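Local coordinates for sortase B (Clostridium perfringens, PDB 5YFK), which is a class B sortase, probably a cysteine transpeptidase of the kind that attaches surface proteins to the cell wall, here carrying a substitution at its predicted nucleophile, at residues 53-58 with 82-87; 131-136 with 186-191; 165-170 with 203-208. The protein carries 1 engineered substitution. All blocks are in the same frame, centred on the assembly; numbering follows the deposited sequence.

Contact 1 of 3, residues 53-58 with 82-87; sequences PDYRFW and HNFNKE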
loop_
_atom_site.group_PDB
_atom_site.type_symbol
_atom_site.label_atom_id
_atom_site.label_comp_id
_atom_site.label_asym_id
_atom_site.label_seq_id
_atom_site.Cartn_x
_atom_site.Cartn_y
_atom_site.Cartn_z
ATOM N N PRO A 53 -15.218 -10.868 1.144
ATOM C CA PRO A 53 -15.136 -10.567 2.564
ATOM C C PRO A 53 -13.705 -10.246 3.039
ATOM O O PRO A 53 -13.506 -9.769 4.165
ATOM C CB PRO A 53 -15.644 -11.854 3.224
ATOM C CG PRO A 53 -16.388 -12.596 2.154
ATOM C CD PRO A 53 -15.673 -12.243 0.883
ATOM N N ASP A 54 -12.721 -10.541 2.201
ATOM C CA ASP A 54 -11.318 -10.268 2.529
ATOM C C ASP A 54 -10.977 -8.778 2.349
ATOM O O ASP A 54 -9.885 -8.325 2.732
ATOM C CB ASP A 54 -10.410 -11.114 1.636
ATOM C CG ASP A 54 -10.509 -12.605 1.929
ATOM O OD1 ASP A 54 -10.928 -12.963 3.054
ATOM O OD2 ASP A 54 -9.903 -13.377 1.158
ATOM N N TYR A 55 -11.907 -8.024 1.783
ATOM C CA TYR A 55 -11.738 -6.580 1.621
ATOM C C TYR A 55 -11.444 -5.888 2.951
ATOM O O TYR A 55 -12.090 -6.175 3.964
ATOM C CB TYR A 55 -12.997 -5.976 1.009
ATOM C CG TYR A 55 -12.936 -4.468 0.921
ATOM C CD1 TYR A 55 -12.186 -3.851 -0.067
ATOM C CD2 TYR A 55 -13.545 -3.673 1.876
ATOM C CE1 TYR A 55 -12.102 -2.476 -0.138
ATOM C CE2 TYR A 55 -13.530 -2.294 1.777
ATOM C CZ TYR A 55 -12.777 -1.702 0.780
ATOM O OH TYR A 55 -12.671 -0.337 0.722
ATOM N N ARG A 56 -10.497 -4.947 2.952
ATOM C CA ARG A 56 -10.178 -4.214 4.170
ATOM C C ARG A 56 -10.243 -2.699 4.008
ATOM O O ARG A 56 -10.699 -1.998 4.915
ATOM C CB ARG A 56 -8.800 -4.610 4.699
ATOM C CG ARG A 56 -8.647 -6.097 5.016
ATOM C CD ARG A 56 -9.399 -6.465 6.293
ATOM N NE ARG A 56 -9.315 -7.897 6.597
ATOM C CZ ARG A 56 -10.246 -8.788 6.270
ATOM N NH1 ARG A 56 -11.340 -8.408 5.631
ATOM N NH2 ARG A 56 -10.065 -10.068 6.551
ATOM N N PHE A 57 -9.697 -2.178 2.910
ATOM C CA PHE A 57 -9.693 -0.743 2.695
ATOM C C PHE A 57 -9.404 -0.407 1.232
ATOM O O PHE A 57 -9.015 -1.278 0.443
ATOM C CB PHE A 57 -8.668 -0.040 3.627
ATOM C CG PHE A 57 -7.267 -0.582 3.528
ATOM C CD1 PHE A 57 -6.344 0.006 2.682
ATOM C CD2 PHE A 57 -6.821 -1.548 4.422
ATOM C CE1 PHE A 57 -5.043 -0.481 2.600
ATOM C CE2 PHE A 57 -5.492 -1.970 4.419
ATOM C CZ PHE A 57 -4.589 -1.402 3.524
ATOM N N TRP A 58 -9.535 0.871 0.893
ATOM C CA TRP A 58 -9.201 1.347 -0.436
ATOM C C TRP A 58 -7.887 2.158 -0.371
ATOM O O TRP A 58 -7.614 2.859 0.606
ATOM C CB TRP A 58 -10.335 2.217 -0.995
ATOM C CG TRP A 58 -10.209 2.459 -2.482
ATOM C CD1 TRP A 58 -9.354 3.320 -3.108
ATOM C CD2 TRP A 58 -10.842 1.709 -3.518
ATOM N NE1 TRP A 58 -9.470 3.200 -4.460
ATOM C CE2 TRP A 58 -10.288 2.138 -4.741
ATOM C CE3 TRP A 58 -11.756 0.650 -3.522
ATOM C CZ2 TRP A 58 -10.758 1.696 -5.949
ATOM C CZ3 TRP A 58 -12.220 0.193 -4.730
ATOM C CH2 TRP A 58 -11.706 0.701 -5.938
ATOM N N HIS A 82 -4.529 -14.490 -7.340
ATOM C CA HIS A 82 -5.957 -14.359 -7.540
ATOM C C HIS A 82 -6.376 -12.896 -7.584
ATOM O O HIS A 82 -5.779 -12.037 -6.925
ATOM C CB HIS A 82 -6.744 -15.066 -6.436
ATOM C CG HIS A 82 -6.478 -16.536 -6.346
ATOM N ND1 HIS A 82 -5.375 -17.054 -5.703
ATOM C CD2 HIS A 82 -7.160 -17.598 -6.838
ATOM C CE1 HIS A 82 -5.411 -18.374 -5.768
ATOM N NE2 HIS A 82 -6.452 -18.724 -6.499
ATOM N N ASN A 83 -7.500 -12.649 -8.238
ATOM C CA ASN A 83 -8.035 -11.304 -8.353
ATOM C C ASN A 83 -9.048 -11.038 -7.264
ATOM O O ASN A 83 -9.105 -11.778 -6.283
ATOM C CB ASN A 83 -8.636 -11.063 -9.739
ATOM C CG ASN A 83 -9.922 -11.832 -9.970
ATOM O OD1 ASN A 83 -10.459 -12.476 -9.069
ATOM N ND2 ASN A 83 -10.409 -11.782 -11.195
ATOM N N PHE A 84 -9.755 -9.915 -7.362
ATOM C CA PHE A 84 -10.656 -9.501 -6.297
ATOM C C PHE A 84 -11.842 -10.453 -6.129
ATOM O O PHE A 84 -12.441 -10.513 -5.049
ATOM C CB PHE A 84 -11.196 -8.104 -6.559
ATOM C CG PHE A 84 -11.886 -7.504 -5.377
ATOM C CD1 PHE A 84 -11.158 -7.093 -4.269
ATOM C CD2 PHE A 84 -13.258 -7.372 -5.355
ATOM C CE1 PHE A 84 -11.793 -6.540 -3.177
ATOM C CE2 PHE A 84 -13.901 -6.821 -4.258
ATOM C CZ PHE A 84 -13.170 -6.402 -3.168
ATOM N N ASN A 85 -12.249 -11.083 -7.232
ATOM C CA ASN A 85 -13.281 -12.127 -7.223
ATOM C C ASN A 85 -12.741 -13.499 -6.825
ATOM O O ASN A 85 -13.467 -14.492 -6.902
ATOM C CB ASN A 85 -13.930 -12.253 -8.610
ATOM C CG ASN A 85 -14.646 -10.991 -9.036
ATOM O OD1 ASN A 85 -14.339 -10.412 -10.079
ATOM N ND2 ASN A 85 -15.588 -10.542 -8.220
ATOM N N LYS A 86 -11.443 -13.567 -6.534
ATOM C CA LYS A 86 -10.777 -14.803 -6.136
ATOM C C LYS A 86 -10.583 -15.764 -7.305
ATOM O O LYS A 86 -10.234 -16.926 -7.112
ATOM C CB LYS A 86 -11.549 -15.501 -5.008
ATOM C CG LYS A 86 -11.708 -14.647 -3.766
ATOM C CD LYS A 86 -11.845 -15.479 -2.498
ATOM C CE LYS A 86 -12.575 -14.699 -1.426
ATOM N NZ LYS A 86 -12.881 -15.537 -0.239
ATOM N N GLU A 87 -10.709 -15.247 -8.517
ATOM C CA GLU A 87 -10.399 -16.019 -9.703
ATOM C C GLU A 87 -8.894 -16.039 -9.914
ATOM O O GLU A 87 -8.198 -15.092 -9.538
ATOM C CB GLU A 87 -11.117 -15.413 -10.914
ATOM C CG GLU A 87 -12.640 -15.400 -10.762
ATOM C CD GLU A 87 -13.332 -14.306 -11.569
ATOM O OE1 GLU A 87 -12.637 -13.471 -12.191
ATOM O OE2 GLU A 87 -14.583 -14.242 -11.530
#
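Where strand 55-61 of the sortase beta-barrel fold begins, Tyr55 meets Phe84 of the loop between strands 67-72 and 94-96, and Asp54 faces Lys86 beside them. The two rings make the buried half of the contact. Tyr55 CD1 lies at the edge of the Phe84 ring, near its plane, 4.1 Å from Phe84 CE1. Both rings swing out with CG opposite the backbone N (chi1 175° for Tyr55, -168° for Phe84), and this carries Phe84 to the strand although its CB does not point there. Phenylalanine suits this apolar place, touching Ile51 of helix 35-51 and Pro69 and Val71 of strand 67-72, while tyrosine packs on Leu48 and Tyr55 OH is hydrogen-bonded to Glu45 OE2.

The extended Lys86 side chain crosses that of Asp54 at about a right angle, and Asp54 OD2 and Lys86 NZ form a long salt bridge of 3.9 Å; the same OD2 is hydrogen-bonded to Tyr79 OH.

The loop makes a type I turn from Asn83 to Lys86, with Lys86 N bonded to Asn83 O at 3.0 Å. The Asn83 side chain also ties the turn: OD1 accepts from Glu87 N and ND2 gives a nearly straight bond (167°) to Glu87 OE1. Arg56 and Phe57 share the single partner Val70 on strand 67-72, so strand 55-61 carries one extra residue there: a classic beta bulge in the antiparallel pair that opens the sortase sheet.

Contact 2 of 3, residues 131-136 with 186-191; sequences NFFNAN and SKSLFK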
loop_
_atom_site.group_PDB
_atom_site.type_symbol
_atom_site.label_atom_id
_atom_site.label_comp_id
_atom_site.label_asym_id
_atom_site.label_seq_id
_atom_site.Cartn_x
_atom_site.Cartn_y
_atom_site.Cartn_z
ATOM N N ASN A 131 12.280 14.097 -8.634
ATOM C CA ASN A 131 11.254 15.064 -8.983
ATOM C C ASN A 131 9.879 14.503 -8.633
ATOM O O ASN A 131 9.061 15.190 -8.045
ATOM C CB ASN A 131 11.298 15.400 -10.477
ATOM C CG ASN A 131 12.387 16.399 -10.823
ATOM O OD1 ASN A 131 12.800 17.224 -9.991
ATOM N ND2 ASN A 131 12.844 16.348 -12.065
ATOM N N PHE A 132 9.624 13.262 -9.042
ATOM C CA PHE A 132 8.377 12.588 -8.702
ATOM C C PHE A 132 8.138 12.545 -7.195
ATOM O O PHE A 132 7.001 12.739 -6.748
ATOM C CB PHE A 132 8.390 11.165 -9.263
ATOM C CG PHE A 132 7.015 10.543 -9.396
ATOM C CD1 PHE A 132 6.432 9.881 -8.317
ATOM C CD2 PHE A 132 6.236 10.809 -10.506
ATOM C CE1 PHE A 132 5.149 9.379 -8.406
ATOM C CE2 PHE A 132 4.951 10.316 -10.614
ATOM C CZ PHE A 132 4.394 9.623 -9.542
ATOM N N PHE A 133 9.127 12.024 -6.460
ATOM C CA PHE A 133 9.084 11.981 -4.979
ATOM C C PHE A 133 8.723 13.342 -4.371
ATOM O O PHE A 133 7.917 13.437 -3.450
ATOM C CB PHE A 133 10.444 11.499 -4.427
ATOM C CG PHE A 133 10.529 11.445 -2.920
ATOM C CD1 PHE A 133 11.004 12.529 -2.200
ATOM C CD2 PHE A 133 10.283 10.264 -2.239
ATOM C CE1 PHE A 133 11.075 12.487 -0.831
ATOM C CE2 PHE A 133 10.458 10.185 -0.864
ATOM C CZ PHE A 133 10.847 11.310 -0.161
ATOM N N ASN A 134 9.366 14.399 -4.844
ATOM C CA ASN A 134 9.055 15.731 -4.356
ATOM C C ASN A 134 7.636 16.173 -4.638
ATOM O O ASN A 134 7.034 16.883 -3.830
ATOM C CB ASN A 134 10.023 16.751 -4.967
ATOM C CG ASN A 134 11.408 16.654 -4.372
ATOM O OD1 ASN A 134 11.599 16.039 -3.317
ATOM N ND2 ASN A 134 12.401 17.126 -5.118
ATOM N N ALA A 135 7.113 15.777 -5.797
ATOM C CA ALA A 135 5.857 16.323 -6.305
ATOM C C ALA A 135 4.654 15.537 -5.808
ATOM O O ALA A 135 3.563 16.103 -5.633
ATOM C CB ALA A 135 5.871 16.334 -7.821
ATOM N N ASN A 136 4.877 14.263 -5.482
ATOM C CA ASN A 136 3.800 13.353 -5.120
ATOM C C ASN A 136 3.979 12.748 -3.730
ATOM O O ASN A 136 4.832 11.885 -3.524
ATOM C CB ASN A 136 3.694 12.265 -6.168
ATOM C CG ASN A 136 3.405 12.834 -7.553
ATOM O OD1 ASN A 136 2.324 13.356 -7.811
ATOM N ND2 ASN A 136 4.415 12.875 -8.385
ATOM N N SER A 186 16.488 6.219 7.089
ATOM C CA SER A 186 17.893 6.245 6.692
ATOM C C SER A 186 18.139 5.579 5.370
ATOM O O SER A 186 19.029 5.968 4.627
ATOM C CB SER A 186 18.758 5.551 7.752
ATOM O OG SER A 186 18.767 6.336 8.919
ATOM N N LYS A 187 17.329 4.579 5.061
ATOM C CA LYS A 187 17.407 3.863 3.792
ATOM C C LYS A 187 16.969 4.700 2.566
ATOM O O LYS A 187 17.174 4.278 1.430
ATOM C CB LYS A 187 16.507 2.621 3.868
ATOM C CG LYS A 187 17.095 1.445 4.599
ATOM C CD LYS A 187 16.225 0.233 4.353
ATOM C CE LYS A 187 16.500 -0.899 5.314
ATOM N NZ LYS A 187 17.596 -1.748 4.798
ATOM N N SER A 188 16.166 5.743 2.786
ATOM C CA SER A 188 15.548 6.456 1.680
ATOM C C SER A 188 16.601 7.061 0.761
ATOM O O SER A 188 17.604 7.616 1.232
ATOM C CB SER A 188 14.609 7.559 2.152
ATOM O OG SER A 188 13.881 8.093 1.054
ATOM N N LEU A 189 16.351 6.939 -0.534
ATOM C CA LEU A 189 17.081 7.683 -1.569
ATOM C C LEU A 189 16.984 9.181 -1.349
ATOM O O LEU A 189 17.951 9.910 -1.615
ATOM C CB LEU A 189 16.493 7.336 -2.933
ATOM C CG LEU A 189 16.683 5.882 -3.341
ATOM C CD1 LEU A 189 15.762 5.545 -4.497
ATOM C CD2 LEU A 189 18.125 5.589 -3.724
ATOM N N PHE A 190 15.846 9.624 -0.797
ATOM C CA PHE A 190 15.475 11.043 -0.732
ATOM C C PHE A 190 14.938 11.394 0.657
ATOM O O PHE A 190 14.132 10.653 1.233
ATOM C CB PHE A 190 14.418 11.412 -1.796
ATOM C CG PHE A 190 14.745 10.943 -3.184
ATOM C CD1 PHE A 190 15.914 11.315 -3.804
ATOM C CD2 PHE A 190 13.871 10.108 -3.877
ATOM C CE1 PHE A 190 16.244 10.836 -5.059
ATOM C CE2 PHE A 190 14.220 9.579 -5.097
ATOM C CZ PHE A 190 15.396 9.978 -5.713
ATOM N N LYS A 191 15.324 12.569 1.150
ATOM C CA LYS A 191 14.891 13.053 2.463
ATOM C C LYS A 191 13.670 13.971 2.326
ATOM O O LYS A 191 13.622 14.812 1.436
ATOM C CB LYS A 191 16.053 13.782 3.138
ATOM C CG LYS A 191 15.674 14.633 4.337
ATOM C CD LYS A 191 15.782 13.852 5.633
ATOM C CE LYS A 191 14.993 14.541 6.736
ATOM N NZ LYS A 191 14.983 13.725 7.977
#
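The short helix 130-135 faces an irregular strip that follows helix 174-186, and the backbones come nearest at Phe133 and Phe190, whose CA atoms are 7.7 Å apart. Both belong to the sortase domain, where they lie at the periphery of the beta-barrel fold, next to the long strand 146-159.

Two phenylalanines carry the contact. Phe190 sets its CB over one face of the Phe133 ring, 3.7 Å from the centroid and 17° off the normal, a CH-pi contact. The ring of Phe190 continues past that of Phe133 in the opposite direction, bringing Phe190 CD2 to 3.7 Å from Phe133 CG. The two planes are inclined at 53°, an oblique pair that is neither a parallel stack nor a T-shape. Phe133 reaches across because its CG stands opposite the backbone N (chi1 179°), which, with CB already pointing at the other segment, carries the ring to Phe190. A flat, wide aromatic suits this buried position: it offers a face to Phe190, touches Ile152 and takes part in a cation-pi contact with Arg192, whose NH2 is also hydrogen-bonded to Phe133 O.

Phe190 is in turn backed by its neighbour, since Leu189 CB sits over the centre of its ring, and it leans on Val155. Backbone pairing of Leu189 with Val155 attaches the strip to strand 146-159.

Serine suits the strip because its short hydroxyl can reach the main chain two residues on. Ser188 OG gives a bond to Phe190 O and also receives one from Val155 N. At the helix end, Phe132 O accepts both Asn136 N and the amide of its side chain, with Asn136 ND2 lying over the centre of the Phe132 ring.

Contact 3 of 3, residues 165-170 with 203-208; sequences SEIKTK and ILTLIT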
loop_
_atom_site.group_PDB
_atom_site.type_symbol
_atom_site.label_atom_id
_atom_site.label_comp_id
_atom_site.label_asym_id
_atom_site.label_seq_id
_atom_site.Cartn_x
_atom_site.Cartn_y
_atom_site.Cartn_z
ATOM N N SER A 165 13.293 -10.041 5.777
ATOM C CA SER A 165 13.831 -10.176 7.112
ATOM C C SER A 165 13.715 -8.871 7.887
ATOM O O SER A 165 13.812 -8.881 9.113
ATOM C CB SER A 165 15.301 -10.619 7.053
ATOM O OG SER A 165 16.155 -9.551 6.645
ATOM N N GLU A 166 13.648 -7.748 7.174
ATOM C CA GLU A 166 13.646 -6.439 7.812
ATOM C C GLU A 166 12.234 -5.953 8.151
ATOM O O GLU A 166 12.052 -5.255 9.148
ATOM C CB GLU A 166 14.354 -5.398 6.938
ATOM C CG GLU A 166 15.859 -5.566 6.854
ATOM C CD GLU A 166 16.439 -4.874 5.647
ATOM O OE1 GLU A 166 15.652 -4.375 4.811
ATOM O OE2 GLU A 166 17.677 -4.859 5.511
ATOM N N ILE A 167 11.268 -6.187 7.260
ATOM C CA ILE A 167 9.941 -5.531 7.394
ATOM C C ILE A 167 9.197 -6.155 8.594
ATOM O O ILE A 167 9.139 -7.386 8.730
ATOM C CB ILE A 167 9.092 -5.663 6.113
ATOM C CG1 ILE A 167 9.717 -4.852 4.961
ATOM C CG2 ILE A 167 7.654 -5.200 6.356
ATOM C CD1 ILE A 167 9.878 -3.374 5.262
ATOM N N LYS A 168 8.674 -5.300 9.470
ATOM C CA LYS A 168 8.005 -5.719 10.704
ATOM C C LYS A 168 6.662 -4.986 10.808
ATOM O O LYS A 168 6.579 -3.799 10.454
ATOM C CB LYS A 168 8.841 -5.320 11.925
ATOM C CG LYS A 168 10.198 -6.003 12.046
ATOM C CD LYS A 168 11.077 -5.269 13.051
ATOM C CE LYS A 168 10.598 -5.475 14.489
ATOM N NZ LYS A 168 11.461 -4.782 15.497
ATOM N N THR A 169 5.646 -5.683 11.333
ATOM C CA THR A 169 4.341 -5.092 11.668
ATOM C C THR A 169 4.115 -4.960 13.186
ATOM O O THR A 169 3.276 -4.181 13.631
ATOM C CB THR A 169 3.191 -5.934 11.096
ATOM O OG1 THR A 169 3.298 -7.290 11.562
ATOM C CG2 THR A 169 3.230 -5.958 9.541
ATOM N N LYS A 170 4.970 -5.609 13.956
ATOM C CA LYS A 170 4.781 -5.787 15.378
ATOM C C LYS A 170 6.038 -5.265 16.026
ATOM O O LYS A 170 7.124 -5.611 15.589
ATOM C CB LYS A 170 4.647 -7.276 15.729
ATOM C CG LYS A 170 3.434 -7.965 15.124
ATOM C CD LYS A 170 2.143 -7.350 15.654
ATOM C CE LYS A 170 0.910 -8.177 15.303
ATOM N NZ LYS A 170 0.526 -8.049 13.870
ATOM N N ILE A 203 2.695 4.155 10.427
ATOM C CA ILE A 203 3.218 4.157 9.082
ATOM C C ILE A 203 2.525 3.151 8.169
ATOM O O ILE A 203 1.952 2.161 8.627
ATOM C CB ILE A 203 4.748 3.965 9.039
ATOM C CG1 ILE A 203 5.172 2.665 9.732
ATOM C CG2 ILE A 203 5.426 5.206 9.644
ATOM C CD1 ILE A 203 6.596 2.225 9.393
ATOM N N LEU A 204 2.739 3.378 6.878
ATOM C CA LEU A 204 2.223 2.563 5.797
ATOM C C LEU A 204 3.396 2.214 4.886
ATOM O O LEU A 204 4.176 3.098 4.494
ATOM C CB LEU A 204 1.202 3.361 4.994
ATOM C CG LEU A 204 0.560 2.668 3.779
ATOM C CD1 LEU A 204 -0.214 1.401 4.058
ATOM C CD2 LEU A 204 -0.331 3.658 3.081
ATOM N N THR A 205 3.583 0.931 4.645
ATOM C CA THR A 205 4.677 0.461 3.793
ATOM C C THR A 205 4.091 -0.198 2.558
ATOM O O THR A 205 3.329 -1.161 2.676
ATOM C CB THR A 205 5.540 -0.549 4.560
ATOM O OG1 THR A 205 6.032 0.064 5.763
ATOM C CG2 THR A 205 6.687 -1.114 3.711
ATOM N N LEU A 206 4.522 0.258 1.386
ATOM C CA LEU A 206 4.079 -0.317 0.125
ATOM C C LEU A 206 5.228 -1.019 -0.559
ATOM O O LEU A 206 6.294 -0.443 -0.702
ATOM C CB LEU A 206 3.545 0.768 -0.819
ATOM C CG LEU A 206 2.503 1.744 -0.265
ATOM C CD1 LEU A 206 2.087 2.738 -1.330
ATOM C CD2 LEU A 206 1.303 1.010 0.298
ATOM N N ILE A 207 4.998 -2.272 -0.946
ATOM C CA ILE A 207 6.059 -3.124 -1.470
ATOM C C ILE A 207 5.682 -3.711 -2.806
ATOM O O ILE A 207 4.622 -4.356 -2.952
ATOM C CB ILE A 207 6.418 -4.251 -0.476
ATOM C CG1 ILE A 207 6.973 -3.637 0.820
ATOM C CG2 ILE A 207 7.458 -5.172 -1.082
ATOM C CD1 ILE A 207 7.056 -4.636 1.959
ATOM N N THR A 208 6.625 -3.622 -3.741
ATOM C CA THR A 208 6.491 -4.266 -5.005
ATOM C C THR A 208 7.825 -4.835 -5.502
ATOM O O THR A 208 8.871 -4.627 -4.879
ATOM C CB THR A 208 5.835 -3.350 -6.053
ATOM O OG1 THR A 208 5.453 -4.119 -7.185
ATOM C CG2 THR A 208 6.743 -2.218 -6.520
#
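Ile167 and Ile207 meet through aliphatic branches alone, Ile167 CG1 lying 4.0 Å from Ile207 CD1, the two side chains running antiparallel alongside each other. The end of the same branch, Ile167 CD1, comes to 4.2 Å from the methyl Thr205 CG2. The small overlap is wholly one of methyl and methylene groups. Ile167 leaves its CG2 opposite the backbone N and folds CD1 round (chi2 -58°) toward Thr205, while Ile207 stretches its branch out (chi2 167°) to meet it.

Thr205 and Ile207, two residues apart on strand 203-210, put their side chains on the same face of the sheet, as alternation in a strand requires. Beta-branched residues suit the extended backbone. Threonine also divides its two branches: the methyl goes to Ile167, and OG1 is hydrogen-bonded to Asn107 of the adjoining parallel strand 107-111. This strand and strand 216-225 flank 203-210 within the sortase beta-barrel fold, and the segment crossing over its face enters from helix 160-166, with Ile167 the first residue to leave helical angles.

Further out, Ile167 packs on Val109 and on Tyr180 of helix 174-186, and Asn107 also bonds to Lys168 O, so one amide side chain serves both segments. Ile207 touches Tyr111, and its side chain is about 4 Å from that of Arg217, the predicted transition-state stabiliser. The predicted nucleophile position, an engineered Ser209, follows two residues later on the same strand.

Overall arrangement
From the N terminus, contact 1 comes first: 53-58 enters the sheet as strand 55-61, and the loop it closes returns at 82-87 after strand 67-72. It is complete before the others begin. Contact 2 opens at helix 130-135, contact 3 at the end of helix 160-166; contact 2 closes at 186-191 and contact 3 at strand 203-210, so their loops cross. They touch through a salt bridge of Lys187 with Glu166. Contacts 1 and 2 lie on opposite sides of the chain's centre, about 30 Å apart between centres. Contacts 1 and 3 both reach the sheet, one at its first strand and the other beside the predicted active site.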